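Local coordinates for TRAP solute Binding Protein (Uncultured marine bacterium, PDB 5I7I) that binds 3-hydroxybenzoate in its pocket and probably delivers aromatic acids to a TRAP transporter as the solute-binding component, at residues F99-A104 with A130-D135; S118-E123 with D334-Y339; V138-C143 with L264-L269. One frame throughout, in Å; residues are numbered along the deposited sequence.

Contact 1 of 3, residues F99-A104 with A130-D135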
ATOM      1  N   PHE A  99      -8.823 -10.146  -1.168  1.00  8.90           N
ATOM      2  CA  PHE A  99      -9.418  -8.921  -1.705  1.00  7.19           C
ATOM      3  C   PHE A  99      -9.106  -8.878  -3.194  1.00  7.24           C
ATOM      4  O   PHE A  99      -8.284  -8.078  -3.660  1.00  8.64           O
ATOM      5  CB  PHE A  99      -8.902  -7.688  -0.960  1.00  8.96           C
ATOM      6  CG  PHE A  99      -9.028  -7.808   0.535  1.00  7.68           C
ATOM      7  CD1 PHE A  99     -10.259  -7.662   1.167  1.00 10.42           C
ATOM      8  CD2 PHE A  99      -7.917  -8.091   1.304  1.00  7.66           C
ATOM      9  CE1 PHE A  99     -10.374  -7.789   2.538  1.00 13.46           C
ATOM     10  CE2 PHE A  99      -8.023  -8.222   2.668  1.00  8.33           C
ATOM     11  CZ  PHE A  99      -9.250  -8.059   3.296  1.00  9.06           C
ATOM     12  N   PRO A 100      -9.754  -9.742  -3.975  1.00  7.27           N
ATOM     13  CA  PRO A 100      -9.293  -9.956  -5.352  1.00  7.27           C
ATOM     14  C   PRO A 100      -9.491  -8.756  -6.250  1.00  7.03           C
ATOM     15  O   PRO A 100      -8.674  -8.514  -7.152  1.00  7.31           O
ATOM     16  CB  PRO A 100     -10.129 -11.147  -5.824  1.00  7.75           C
ATOM     17  CG  PRO A 100     -11.339 -11.146  -4.922  1.00  7.90           C
ATOM     18  CD  PRO A 100     -10.807 -10.681  -3.583  1.00  9.03           C
ATOM     19  N   HIS A 101     -10.554  -7.972  -6.043  1.00  8.00           N
ATOM     20  CA  HIS A 101     -10.741  -6.799  -6.889  1.00  6.84           C
ATOM     21  C   HIS A 101      -9.569  -5.842  -6.766  1.00  8.07           C
ATOM     22  O   HIS A 101      -9.178  -5.196  -7.749  1.00  7.08           O
ATOM     23  CB  HIS A 101     -12.019  -6.053  -6.520  1.00  7.39           C
ATOM     24  CG  HIS A 101     -13.282  -6.761  -6.896  1.00  9.03           C
ATOM     25  ND1 HIS A 101     -13.835  -7.757  -6.124  1.00  9.07           N
ATOM     26  CD2 HIS A 101     -14.146  -6.557  -7.915  1.00  7.53           C
ATOM     27  CE1 HIS A 101     -14.952  -8.184  -6.692  1.00 10.07           C
ATOM     28  NE2 HIS A 101     -15.175  -7.455  -7.770  1.00 11.40           N
ATOM     29  N   LEU A 102      -9.015  -5.720  -5.564  1.00  7.18           N
ATOM     30  CA  LEU A 102      -7.992  -4.718  -5.325  1.00  7.21           C
ATOM     31  C   LEU A 102      -6.691  -5.039  -6.050  1.00  8.40           C
ATOM     32  O   LEU A 102      -5.869  -4.137  -6.252  1.00  7.01           O
ATOM     33  CB  LEU A 102      -7.762  -4.545  -3.822  1.00  6.72           C
ATOM     34  CG  LEU A 102      -9.013  -4.137  -3.030  1.00  8.72           C
ATOM     35  CD1 LEU A 102      -8.647  -3.893  -1.564  1.00  9.55           C
ATOM     36  CD2 LEU A 102      -9.714  -2.950  -3.616  1.00 11.51           C
ATOM     37  N   GLU A 103      -6.480  -6.300  -6.414  1.00  7.68           N
ATOM     38  CA  GLU A 103      -5.293  -6.695  -7.164  1.00  6.42           C
ATOM     39  C   GLU A 103      -5.148  -5.904  -8.457  1.00  7.68           C
ATOM     40  O   GLU A 103      -4.030  -5.735  -8.961  1.00  7.66           O
ATOM     41  CB  GLU A 103      -5.379  -8.191  -7.510  1.00  7.35           C
ATOM     42  CG  GLU A 103      -5.369  -9.112  -6.299  1.00  7.56           C
ATOM     43  CD  GLU A 103      -5.548 -10.565  -6.666  1.00 10.44           C
ATOM     44  OE1 GLU A 103      -5.408 -10.886  -7.865  1.00  8.56           O
ATOM     45  OE2 GLU A 103      -5.849 -11.381  -5.755  1.00 11.92           O
ATOM     46  N   ALA A 104      -6.254  -5.446  -9.042  1.00  6.99           N
ATOM     47  CA  ALA A 104      -6.143  -4.734 -10.313  1.00  7.29           C
ATOM     48  C   ALA A 104      -5.292  -3.490 -10.162  1.00  7.73           C
ATOM     49  O   ALA A 104      -4.586  -3.100 -11.097  1.00  7.61           O
ATOM     50  CB  ALA A 104      -7.520  -4.362 -10.857  1.00  8.71           C
ATOM     51  N   ALA A 130     -17.148  -3.376  -4.049  1.00  9.91           N
ATOM     52  CA  ALA A 130     -17.643  -3.358  -2.678  1.00  9.33           C
ATOM     53  C   ALA A 130     -17.622  -4.730  -2.016  1.00 10.16           C
ATOM     54  O   ALA A 130     -17.451  -4.816  -0.802  1.00  9.42           O
ATOM     55  CB  ALA A 130     -19.055  -2.778  -2.638  1.00 10.78           C
ATOM     56  N   SER A 131     -17.813  -5.811  -2.774  1.00  8.93           N
ATOM     57  CA  SER A 131     -17.923  -7.114  -2.137  1.00  8.16           C
ATOM     58  C   SER A 131     -16.649  -7.517  -1.403  1.00  8.60           C
ATOM     59  O   SER A 131     -16.722  -8.319  -0.466  1.00 10.84           O
ATOM     60  CB  SER A 131     -18.329  -8.169  -3.160  1.00  9.29           C
ATOM     61  OG  SER A 131     -17.329  -8.361  -4.150  1.00 14.11           O
ATOM     62  N   ASP A 132     -15.487  -7.010  -1.821  1.00  8.56           N
ATOM     63  CA  ASP A 132     -14.243  -7.346  -1.140  1.00  9.18           C
ATOM     64  C   ASP A 132     -14.271  -6.931   0.330  1.00  7.95           C
ATOM     65  O   ASP A 132     -13.633  -7.580   1.158  1.00  9.40           O
ATOM     66  CB  ASP A 132     -13.067  -6.653  -1.816  1.00  8.93           C
ATOM     67  CG  ASP A 132     -12.517  -7.412  -3.019  1.00  8.87           C
ATOM     68  OD1 ASP A 132     -13.148  -8.390  -3.468  1.00 10.83           O
ATOM     69  OD2 ASP A 132     -11.452  -6.967  -3.491  1.00 10.02           O
ATOM     70  N   LEU A 133     -14.986  -5.862   0.669  1.00  7.36           N
ATOM     71  CA  LEU A 133     -14.915  -5.270   1.999  1.00  7.39           C
ATOM     72  C   LEU A 133     -16.262  -5.271   2.709  1.00  9.04           C
ATOM     73  O   LEU A 133     -16.415  -4.602   3.740  1.00  9.25           O
ATOM     74  CB  LEU A 133     -14.301  -3.873   1.908  1.00 10.37           C
ATOM     75  CG  LEU A 133     -12.836  -3.926   1.450  1.00 11.49           C
ATOM     76  CD1 LEU A 133     -12.315  -2.552   1.066  1.00 14.25           C
ATOM     77  CD2 LEU A 133     -11.958  -4.515   2.544  1.00 14.45           C
ATOM     78  N   LYS A 134     -17.230  -6.037   2.195  1.00  7.81           N
ATOM     79  CA  LYS A 134     -18.570  -6.072   2.777  1.00  8.69           C
ATOM     80  C   LYS A 134     -18.571  -6.460   4.254  1.00 10.60           C
ATOM     81  O   LYS A 134     -19.509  -6.094   4.975  1.00 13.00           O
ATOM     82  CB  LYS A 134     -19.482  -7.008   1.966  1.00 13.73           C
ATOM     83  CG  LYS A 134     -19.089  -8.476   1.999  1.00 14.14           C
ATOM     84  CD  LYS A 134     -20.047  -9.358   1.213  1.00 19.76           C
ATOM     85  CE  LYS A 134     -19.717 -10.818   1.438  1.00 34.93           C
ATOM     86  NZ  LYS A 134     -18.329 -11.116   1.003  1.00 40.58           N
ATOM     87  N   ASP A 135     -17.559  -7.186   4.730  1.00  8.77           N
ATOM     88  CA  ASP A 135     -17.565  -7.644   6.116  1.00  9.37           C
ATOM     89  C   ASP A 135     -16.994  -6.612   7.085  1.00  9.83           C
ATOM     90  O   ASP A 135     -16.869  -6.916   8.274  1.00 12.42           O
ATOM     91  CB  ASP A 135     -16.796  -8.963   6.279  1.00 12.46           C
ATOM     92  CG  ASP A 135     -17.443 -10.136   5.534  1.00 16.55           C
ATOM     93  OD1 ASP A 135     -18.650 -10.072   5.227  1.00 21.02           O
ATOM     94  OD2 ASP A 135     -16.729 -11.122   5.284  1.00 31.07           O
TER

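Contact 2 of 3, residues S118-E123 with D334-Y339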
ATOM      1  N   SER A 118      -5.382   6.854  -4.983  1.00  7.51           N
ATOM      2  CA  SER A 118      -6.134   6.560  -3.768  1.00  5.67           C
ATOM      3  C   SER A 118      -7.613   6.900  -3.921  1.00  6.35           C
ATOM      4  O   SER A 118      -8.470   6.145  -3.451  1.00  6.13           O
ATOM      5  CB  SER A 118      -5.551   7.333  -2.592  1.00  6.28           C
ATOM      6  OG  SER A 118      -4.280   6.849  -2.245  1.00  6.16           O
ATOM      7  N   GLN A 119      -7.943   8.058  -4.512  1.00  6.20           N
ATOM      8  CA  GLN A 119      -9.341   8.369  -4.787  1.00  6.35           C
ATOM      9  C   GLN A 119      -9.960   7.337  -5.724  1.00  6.36           C
ATOM     10  O   GLN A 119     -11.113   6.929  -5.541  1.00  7.77           O
ATOM     11  CB  GLN A 119      -9.440   9.760  -5.392  1.00  7.70           C
ATOM     12  CG  GLN A 119      -9.140  10.833  -4.390  1.00  8.03           C
ATOM     13  CD  GLN A 119      -9.115  12.199  -5.002  1.00  7.44           C
ATOM     14  OE1 GLN A 119     -10.116  12.920  -4.997  1.00  8.75           O
ATOM     15  NE2 GLN A 119      -7.981  12.549  -5.595  1.00  9.20           N
ATOM     16  N   ALA A 120      -9.203   6.927  -6.741  1.00  6.32           N
ATOM     17  CA  ALA A 120      -9.668   5.880  -7.637  1.00  6.35           C
ATOM     18  C   ALA A 120      -9.990   4.609  -6.856  1.00  8.48           C
ATOM     19  O   ALA A 120     -11.051   4.014  -7.043  1.00  6.82           O
ATOM     20  CB  ALA A 120      -8.609   5.624  -8.710  1.00  7.38           C
ATOM     21  N   LEU A 121      -9.081   4.183  -5.968  1.00  6.85           N
ATOM     22  CA  LEU A 121      -9.317   2.994  -5.151  1.00  5.81           C
ATOM     23  C   LEU A 121     -10.583   3.131  -4.322  1.00  7.77           C
ATOM     24  O   LEU A 121     -11.375   2.186  -4.210  1.00  6.92           O
ATOM     25  CB  LEU A 121      -8.139   2.753  -4.209  1.00  6.12           C
ATOM     26  CG  LEU A 121      -7.045   1.868  -4.797  1.00  7.99           C
ATOM     27  CD1 LEU A 121      -5.741   2.072  -4.051  1.00 10.18           C
ATOM     28  CD2 LEU A 121      -7.481   0.403  -4.747  1.00  7.92           C
ATOM     29  N   GLN A 122     -10.762   4.279  -3.663  1.00  6.30           N
ATOM     30  CA  GLN A 122     -11.940   4.431  -2.813  1.00  7.02           C
ATOM     31  C   GLN A 122     -13.235   4.369  -3.625  1.00  7.55           C
ATOM     32  O   GLN A 122     -14.198   3.704  -3.224  1.00  7.85           O
ATOM     33  CB  GLN A 122     -11.842   5.727  -2.017  1.00  7.77           C
ATOM     34  CG  GLN A 122     -13.026   5.921  -1.075  1.00  8.69           C
ATOM     35  CD  GLN A 122     -13.044   4.906   0.037  1.00 10.24           C
ATOM     36  OE1 GLN A 122     -12.009   4.629   0.641  1.00  9.98           O
ATOM     37  NE2 GLN A 122     -14.218   4.349   0.333  1.00 11.22           N
ATOM     38  N   GLU A 123     -13.295   5.067  -4.759  1.00  8.33           N
ATOM     39  CA  GLU A 123     -14.516   5.004  -5.561  1.00  7.78           C
ATOM     40  C   GLU A 123     -14.752   3.593  -6.075  1.00  8.31           C
ATOM     41  O   GLU A 123     -15.894   3.120  -6.151  1.00  8.89           O
ATOM     42  CB  GLU A 123     -14.471   6.006  -6.724  1.00  7.81           C
ATOM     43  CG  GLU A 123     -15.716   5.890  -7.612  1.00  8.93           C
ATOM     44  CD  GLU A 123     -15.877   6.967  -8.652  1.00 14.06           C
ATOM     45  OE1 GLU A 123     -15.146   7.963  -8.624  1.00 11.66           O
ATOM     46  OE2 GLU A 123     -16.783   6.817  -9.503  1.00 17.29           O
ATOM     47  N   ASP A 334      -9.579   4.064 -15.772  1.00  7.50           N
ATOM     48  CA  ASP A 334     -10.392   5.257 -15.972  1.00  7.13           C
ATOM     49  C   ASP A 334     -10.507   6.068 -14.685  1.00  7.62           C
ATOM     50  O   ASP A 334     -10.510   7.297 -14.730  1.00  7.60           O
ATOM     51  CB  ASP A 334     -11.778   4.857 -16.482  1.00  8.40           C
ATOM     52  CG  ASP A 334     -11.758   4.331 -17.904  1.00  8.31           C
ATOM     53  OD1 ASP A 334     -10.731   4.538 -18.597  1.00 11.59           O
ATOM     54  OD2 ASP A 334     -12.753   3.704 -18.339  1.00 10.78           O
ATOM     55  N   LEU A 335     -10.638   5.409 -13.533  1.00  9.16           N
ATOM     56  CA  LEU A 335     -10.766   6.153 -12.273  1.00  7.79           C
ATOM     57  C   LEU A 335      -9.467   6.856 -11.923  1.00  8.05           C
ATOM     58  O   LEU A 335      -9.483   7.988 -11.427  1.00  9.42           O
ATOM     59  CB  LEU A 335     -11.206   5.230 -11.130  1.00  6.53           C
ATOM     60  CG  LEU A 335     -12.649   4.748 -11.205  1.00  9.75           C
ATOM     61  CD1 LEU A 335     -12.867   3.650 -10.160  1.00 11.27           C
ATOM     62  CD2 LEU A 335     -13.650   5.872 -11.037  1.00 13.51           C
ATOM     63  N   ILE A 336      -8.328   6.212 -12.185  1.00  6.83           N
ATOM     64  CA  ILE A 336      -7.044   6.858 -11.943  1.00  7.52           C
ATOM     65  C   ILE A 336      -6.930   8.128 -12.778  1.00  8.05           C
ATOM     66  O   ILE A 336      -6.540   9.187 -12.279  1.00  8.79           O
ATOM     67  CB  ILE A 336      -5.891   5.876 -12.203  1.00  7.78           C
ATOM     68  CG1 ILE A 336      -5.916   4.768 -11.148  1.00  6.92           C
ATOM     69  CG2 ILE A 336      -4.537   6.577 -12.217  1.00  8.71           C
ATOM     70  CD1 ILE A 336      -5.051   3.584 -11.459  1.00  8.11           C
ATOM     71  N   SER A 337      -7.289   8.051 -14.059  1.00  8.06           N
ATOM     72  CA  SER A 337      -7.162   9.250 -14.881  1.00  8.99           C
ATOM     73  C   SER A 337      -8.200  10.302 -14.499  1.00  9.50           C
ATOM     74  O   SER A 337      -7.904  11.500 -14.542  1.00 10.49           O
ATOM     75  CB  SER A 337      -7.183   8.920 -16.374  1.00 14.33           C
ATOM     76  OG  SER A 337      -8.440   8.449 -16.826  1.00 17.81           O
ATOM     77  N   LYS A 338      -9.382   9.878 -14.055  1.00  9.03           N
ATOM     78  CA  LYS A 338     -10.406  10.826 -13.625  1.00  9.67           C
ATOM     79  C   LYS A 338      -9.883  11.706 -12.503  1.00 10.26           C
ATOM     80  O   LYS A 338     -10.119  12.917 -12.491  1.00 11.31           O
ATOM     81  CB  LYS A 338     -11.625  10.036 -13.152  1.00 10.22           C
ATOM     82  CG  LYS A 338     -12.639  10.803 -12.321  1.00 16.78           C
ATOM     83  CD  LYS A 338     -13.662   9.820 -11.714  1.00 11.95           C
ATOM     84  CE  LYS A 338     -14.701  10.511 -10.925  1.00 17.90           C
ATOM     85  NZ  LYS A 338     -15.853   9.619 -10.765  1.00 13.29           N
ATOM     86  N   TYR A 339      -9.157  11.114 -11.568  1.00  9.78           N
ATOM     87  CA  TYR A 339      -8.679  11.828 -10.402  1.00 10.46           C
ATOM     88  C   TYR A 339      -7.293  12.430 -10.583  1.00 11.18           C
ATOM     89  O   TYR A 339      -6.789  13.068  -9.662  1.00 11.99           O
ATOM     90  CB  TYR A 339      -8.723  10.906  -9.178  1.00  9.90           C
ATOM     91  CG  TYR A 339     -10.122  10.620  -8.700  1.00  9.72           C
ATOM     92  CD1 TYR A 339     -10.880  11.615  -8.107  1.00 10.66           C
ATOM     93  CD2 TYR A 339     -10.683   9.361  -8.827  1.00  9.15           C
ATOM     94  CE1 TYR A 339     -12.151  11.370  -7.656  1.00 10.89           C
ATOM     95  CE2 TYR A 339     -11.953   9.105  -8.395  1.00  8.94           C
ATOM     96  CZ  TYR A 339     -12.689  10.111  -7.803  1.00 10.44           C
ATOM     97  OH  TYR A 339     -13.978   9.865  -7.348  1.00 11.90           O
TER

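Contact 3 of 3, residues V138-C143 with L264-L269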
ATOM      1  N   VAL A 138     -15.615   0.331   6.114  1.00  7.48           N
ATOM      2  CA  VAL A 138     -14.483   0.903   5.399  1.00  6.80           C
ATOM      3  C   VAL A 138     -14.289   2.326   5.898  1.00  6.55           C
ATOM      4  O   VAL A 138     -15.218   3.144   5.843  1.00  9.67           O
ATOM      5  CB  VAL A 138     -14.710   0.889   3.885  1.00  7.65           C
ATOM      6  CG1 VAL A 138     -13.577   1.632   3.160  1.00  8.68           C
ATOM      7  CG2 VAL A 138     -14.827  -0.541   3.368  1.00  9.68           C
ATOM      8  N   LEU A 139     -13.094   2.627   6.407  1.00  6.54           N
ATOM      9  CA  LEU A 139     -12.736   4.015   6.661  1.00  6.36           C
ATOM     10  C   LEU A 139     -12.110   4.624   5.415  1.00  6.19           C
ATOM     11  O   LEU A 139     -12.590   5.648   4.915  1.00  7.81           O
ATOM     12  CB  LEU A 139     -11.834   4.149   7.892  1.00  6.37           C
ATOM     13  CG  LEU A 139     -12.414   3.532   9.173  1.00  7.29           C
ATOM     14  CD1 LEU A 139     -11.381   3.603  10.272  1.00  8.34           C
ATOM     15  CD2 LEU A 139     -13.715   4.216   9.588  1.00  7.75           C
ATOM     16  N   ALA A 140     -11.080   3.991   4.863  1.00  5.98           N
ATOM     17  CA  ALA A 140     -10.591   4.403   3.554  1.00  6.05           C
ATOM     18  C   ALA A 140      -9.752   3.287   2.987  1.00  7.29           C
ATOM     19  O   ALA A 140      -9.130   2.524   3.729  1.00  6.98           O
ATOM     20  CB  ALA A 140      -9.736   5.668   3.639  1.00  6.66           C
ATOM     21  N   VAL A 141      -9.745   3.201   1.663  1.00  6.84           N
ATOM     22  CA  VAL A 141      -8.772   2.417   0.917  1.00  5.80           C
ATOM     23  C   VAL A 141      -7.954   3.386   0.082  1.00  6.01           C
ATOM     24  O   VAL A 141      -8.509   4.299  -0.542  1.00  7.59           O
ATOM     25  CB  VAL A 141      -9.473   1.382   0.025  1.00  6.22           C
ATOM     26  CG1 VAL A 141      -8.460   0.554  -0.752  1.00  8.19           C
ATOM     27  CG2 VAL A 141     -10.351   0.469   0.866  1.00  8.08           C
ATOM     28  N   PHE A 142      -6.633   3.237   0.137  1.00  5.90           N
ATOM     29  CA  PHE A 142      -5.723   4.174  -0.504  1.00  5.83           C
ATOM     30  C   PHE A 142      -4.412   3.445  -0.771  1.00  6.13           C
ATOM     31  O   PHE A 142      -4.334   2.223  -0.631  1.00  6.50           O
ATOM     32  CB  PHE A 142      -5.587   5.460   0.315  1.00  6.96           C
ATOM     33  CG  PHE A 142      -5.142   5.288   1.743  1.00  6.36           C
ATOM     34  CD1 PHE A 142      -6.072   5.109   2.761  1.00  6.77           C
ATOM     35  CD2 PHE A 142      -3.801   5.365   2.080  1.00  5.89           C
ATOM     36  CE1 PHE A 142      -5.667   5.028   4.074  1.00  7.50           C
ATOM     37  CE2 PHE A 142      -3.397   5.288   3.396  1.00  7.50           C
ATOM     38  CZ  PHE A 142      -4.337   5.105   4.384  1.00  7.12           C
ATOM     39  N   CYS A 143      -3.378   4.172  -1.191  1.00  5.22           N
ATOM     40  CA  CYS A 143      -2.153   3.506  -1.604  1.00  6.25           C
ATOM     41  C   CYS A 143      -0.985   4.456  -1.440  1.00  5.88           C
ATOM     42  O   CYS A 143      -1.159   5.656  -1.230  1.00  6.90           O
ATOM     43  CB  CYS A 143      -2.262   3.004  -3.045  1.00  6.52           C
ATOM     44  SG  CYS A 143      -2.512   4.306  -4.263  1.00  7.20           S
ATOM     45  N   LEU A 264     -14.306   9.035   0.581  1.00  8.58           N
ATOM     46  CA  LEU A 264     -13.476   9.602  -0.485  1.00  8.09           C
ATOM     47  C   LEU A 264     -12.603  10.757   0.002  1.00  7.80           C
ATOM     48  O   LEU A 264     -11.450  10.885  -0.415  1.00  7.98           O
ATOM     49  CB  LEU A 264     -14.377  10.043  -1.637  1.00 10.28           C
ATOM     50  CG  LEU A 264     -13.648  10.422  -2.918  1.00 19.46           C
ATOM     51  CD1 LEU A 264     -12.974   9.198  -3.546  1.00 13.39           C
ATOM     52  CD2 LEU A 264     -14.633  11.056  -3.887  1.00 22.12           C
ATOM     53  N   ALA A 265     -13.146  11.627   0.851  1.00  8.34           N
ATOM     54  CA  ALA A 265     -12.345  12.739   1.355  1.00  7.98           C
ATOM     55  C   ALA A 265     -11.140  12.238   2.132  1.00  7.75           C
ATOM     56  O   ALA A 265     -10.051  12.813   2.039  1.00  9.01           O
ATOM     57  CB  ALA A 265     -13.192  13.677   2.217  1.00  9.20           C
ATOM     58  N   LEU A 266     -11.313  11.175   2.919  1.00  7.15           N
ATOM     59  CA  LEU A 266     -10.172  10.622   3.642  1.00  7.32           C
ATOM     60  C   LEU A 266      -9.188   9.961   2.687  1.00  6.72           C
ATOM     61  O   LEU A 266      -7.977  10.093   2.850  1.00  6.85           O
ATOM     62  CB  LEU A 266     -10.624   9.650   4.733  1.00  6.71           C
ATOM     63  CG  LEU A 266      -9.488   9.022   5.526  1.00  6.47           C
ATOM     64  CD1 LEU A 266      -8.683  10.090   6.275  1.00  7.58           C
ATOM     65  CD2 LEU A 266     -10.020   7.987   6.516  1.00  8.23           C
ATOM     66  N   ALA A 267      -9.691   9.257   1.676  1.00  6.77           N
ATOM     67  CA  ALA A 267      -8.787   8.635   0.724  1.00  6.69           C
ATOM     68  C   ALA A 267      -7.967   9.680  -0.013  1.00  6.70           C
ATOM     69  O   ALA A 267      -6.777   9.462  -0.273  1.00  7.45           O
ATOM     70  CB  ALA A 267      -9.573   7.786  -0.262  1.00  7.22           C
ATOM     71  N   LYS A 268      -8.593  10.811  -0.377  1.00  6.99           N
ATOM     72  CA  LYS A 268      -7.875  11.883  -1.060  1.00  7.33           C
ATOM     73  C   LYS A 268      -6.790  12.458  -0.159  1.00  6.90           C
ATOM     74  O   LYS A 268      -5.637  12.612  -0.583  1.00  7.32           O
ATOM     75  CB  LYS A 268      -8.864  12.967  -1.499  1.00  8.44           C
ATOM     76  CG  LYS A 268      -8.211  14.182  -2.119  1.00  8.98           C
ATOM     77  CD  LYS A 268      -9.252  15.170  -2.607  1.00 11.29           C
ATOM     78  CE  LYS A 268      -8.605  16.283  -3.405  1.00 15.23           C
ATOM     79  NZ  LYS A 268      -9.616  17.151  -4.044  1.00 20.01           N
ATOM     80  N   LEU A 269      -7.146  12.766   1.092  1.00  6.86           N
ATOM     81  CA  LEU A 269      -6.182  13.280   2.054  1.00  7.15           C
ATOM     82  C   LEU A 269      -5.052  12.279   2.263  1.00  7.05           C
ATOM     83  O   LEU A 269      -3.875  12.642   2.272  1.00  7.32           O
ATOM     84  CB  LEU A 269      -6.908  13.550   3.374  1.00  7.20           C
ATOM     85  CG  LEU A 269      -6.048  13.997   4.550  1.00  9.42           C
ATOM     86  CD1 LEU A 269      -5.239  15.233   4.196  1.00 12.55           C
ATOM     87  CD2 LEU A 269      -6.914  14.268   5.770  1.00 11.22           C
TER

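Contact 1 of 3, residues F99-A104 with A130-D135
F99 meets the second segment with its ring. The backbone O of D132 lies at the ring edge, 3.4 Å from F99 CD1. The methyl CD2 of L133 touches F99 CE1 at 3.6 Å, the two side chains crossing at about a right angle. Next comes P100, whose CD packs against D132 OD1. H101 ND1 donates to D132 OD1 at 2.8 Å, with an N-H...O angle of 162°. The oxygen lies near the imidazole plane, but the N-H comes from above the carboxylate plane, and the two planes are 70° apart. This is a His-carboxylate hydrogen bond joining two loops of the solute-binding fold, the one that leads into helix 114-126 and the one that leaves it for strand 136-143. S131 OG lies 3.5 Å from H101 CE1. D132 points its CB at the other loop, and CG anti to the carbonyl carbon (chi1 -84°) brings the carboxylate beside H101. D132 OD2 takes a weak bond from H101 N at 2.9 Å and another from L102 N at 3.4 Å. The buried carboxylate is thus held at both oxygens. L102 CG packs on D132 OD2 as well, while the L102 side chain also touches L239 of strand 237-243.

Contact 2 of 3, residues S118-E123 with D334-Y339
E123 OE1 is gripped by two donors from helix 325-339. Y339 OH gives E123 OE1 a hydrogen bond of 2.6 Å, nearly along the C-O axis. K338 NZ comes to the syn lone pair of E123 OE1 at 2.8 Å and forms a salt bridge. A weaker bond runs from K338 NZ to E123 OE2. E123 gets there on an extended chain, with CG anti to its backbone N (chi1 177°). The carboxylate stands 80° from the plane of the Y339 ring. The Y339 ring lies between two side chains: Q119 CB sits over the centre of one face, a CH-pi contact of 3.5 Å to the centroid, and K338 CD lies toward the rim of the other. The Q119 amide has its own partner, with NE2 bonded to E115 O. The two helix segments cross at 130°, with their axes 8.0 Å apart. They join helix 114-126 to the C-terminal helix of the chain. The small A120 allows this approach, its CB lying 3.6 Å from L335 CB and 3.7 Å from I336 CG1. With an alanine at Y339, E123 OE1 would probably lose its hydroxyl donor and a gap would be likely to open between Q119 CB and the K338 side chain. L335 CD2 packs against the carboxylate, 3.4 Å from E123 CD.

Contact 3 of 3, residues V138-C143 with L264-L269
L266 lays its CD2 methyl against the CB of A140, 3.7 Å away. L266 CD2 also lies 3.8 Å from the backbone O of L139, and L139 CB is at the edge of contact. With CG of L266 anti to the backbone N (chi1 180°), CD2 is the branch that meets the strand. A267 is the other helix residue that carries the contact. A267 CB rests 3.7 Å from the backbone O of V141 and 4.4 Å from A140 CB. F142 adds a looser touch, F142 CB lying 4.2 Å from A267 O.

The two alanines let helix and strand come close. A140 CA and A267 CA are 5.4 Å apart, and the segment axes approach to 7.2 Å at an angle of 37°. L139 and A140 both face F240 of strand 237-243, which makes a classic beta bulge. The bulge lies on the edge strand of the five-stranded sheet, beside the first turn of helix 264-287. The F142 ring meets W89 of the 3-hydroxybenzoate pocket; the F142 side chain is itself about 9 Å from the ligand. F43 and W274 also pack on that ring.

Helix 38-54 also meets this site, with F43 and W47 touching L266. Helix 114-126 meets A267 through Q122, and Q122 OE1 also accepts a hydrogen bond from V141 N. Strand 136-143 is paired on its inner side with strand 237-243, and helix 264-287 starts against it.

Overall arrangement
From the N terminus, the chain leaves strand 87-91 and passes through 99-104, then runs along helix 114-126 to 130-135. Contact 1 closes this short loop around the helix. The helix also supplies 118-123, whose partner 334-339 lies near the C terminus, so contacts 1 and 2 cross. Strand 136-143 follows at once and packs against helix segment 264-269 in contact 3, which is nested inside the long loop closed by contact 2. Contacts 1 and 3 are in series, and L133 packs on V138 and V141 between them. S118 and Q122 probably hydrogen-bond to the strand. Helix 114-126 thus links the edge strand, the loops at its two ends and the C-terminal helix.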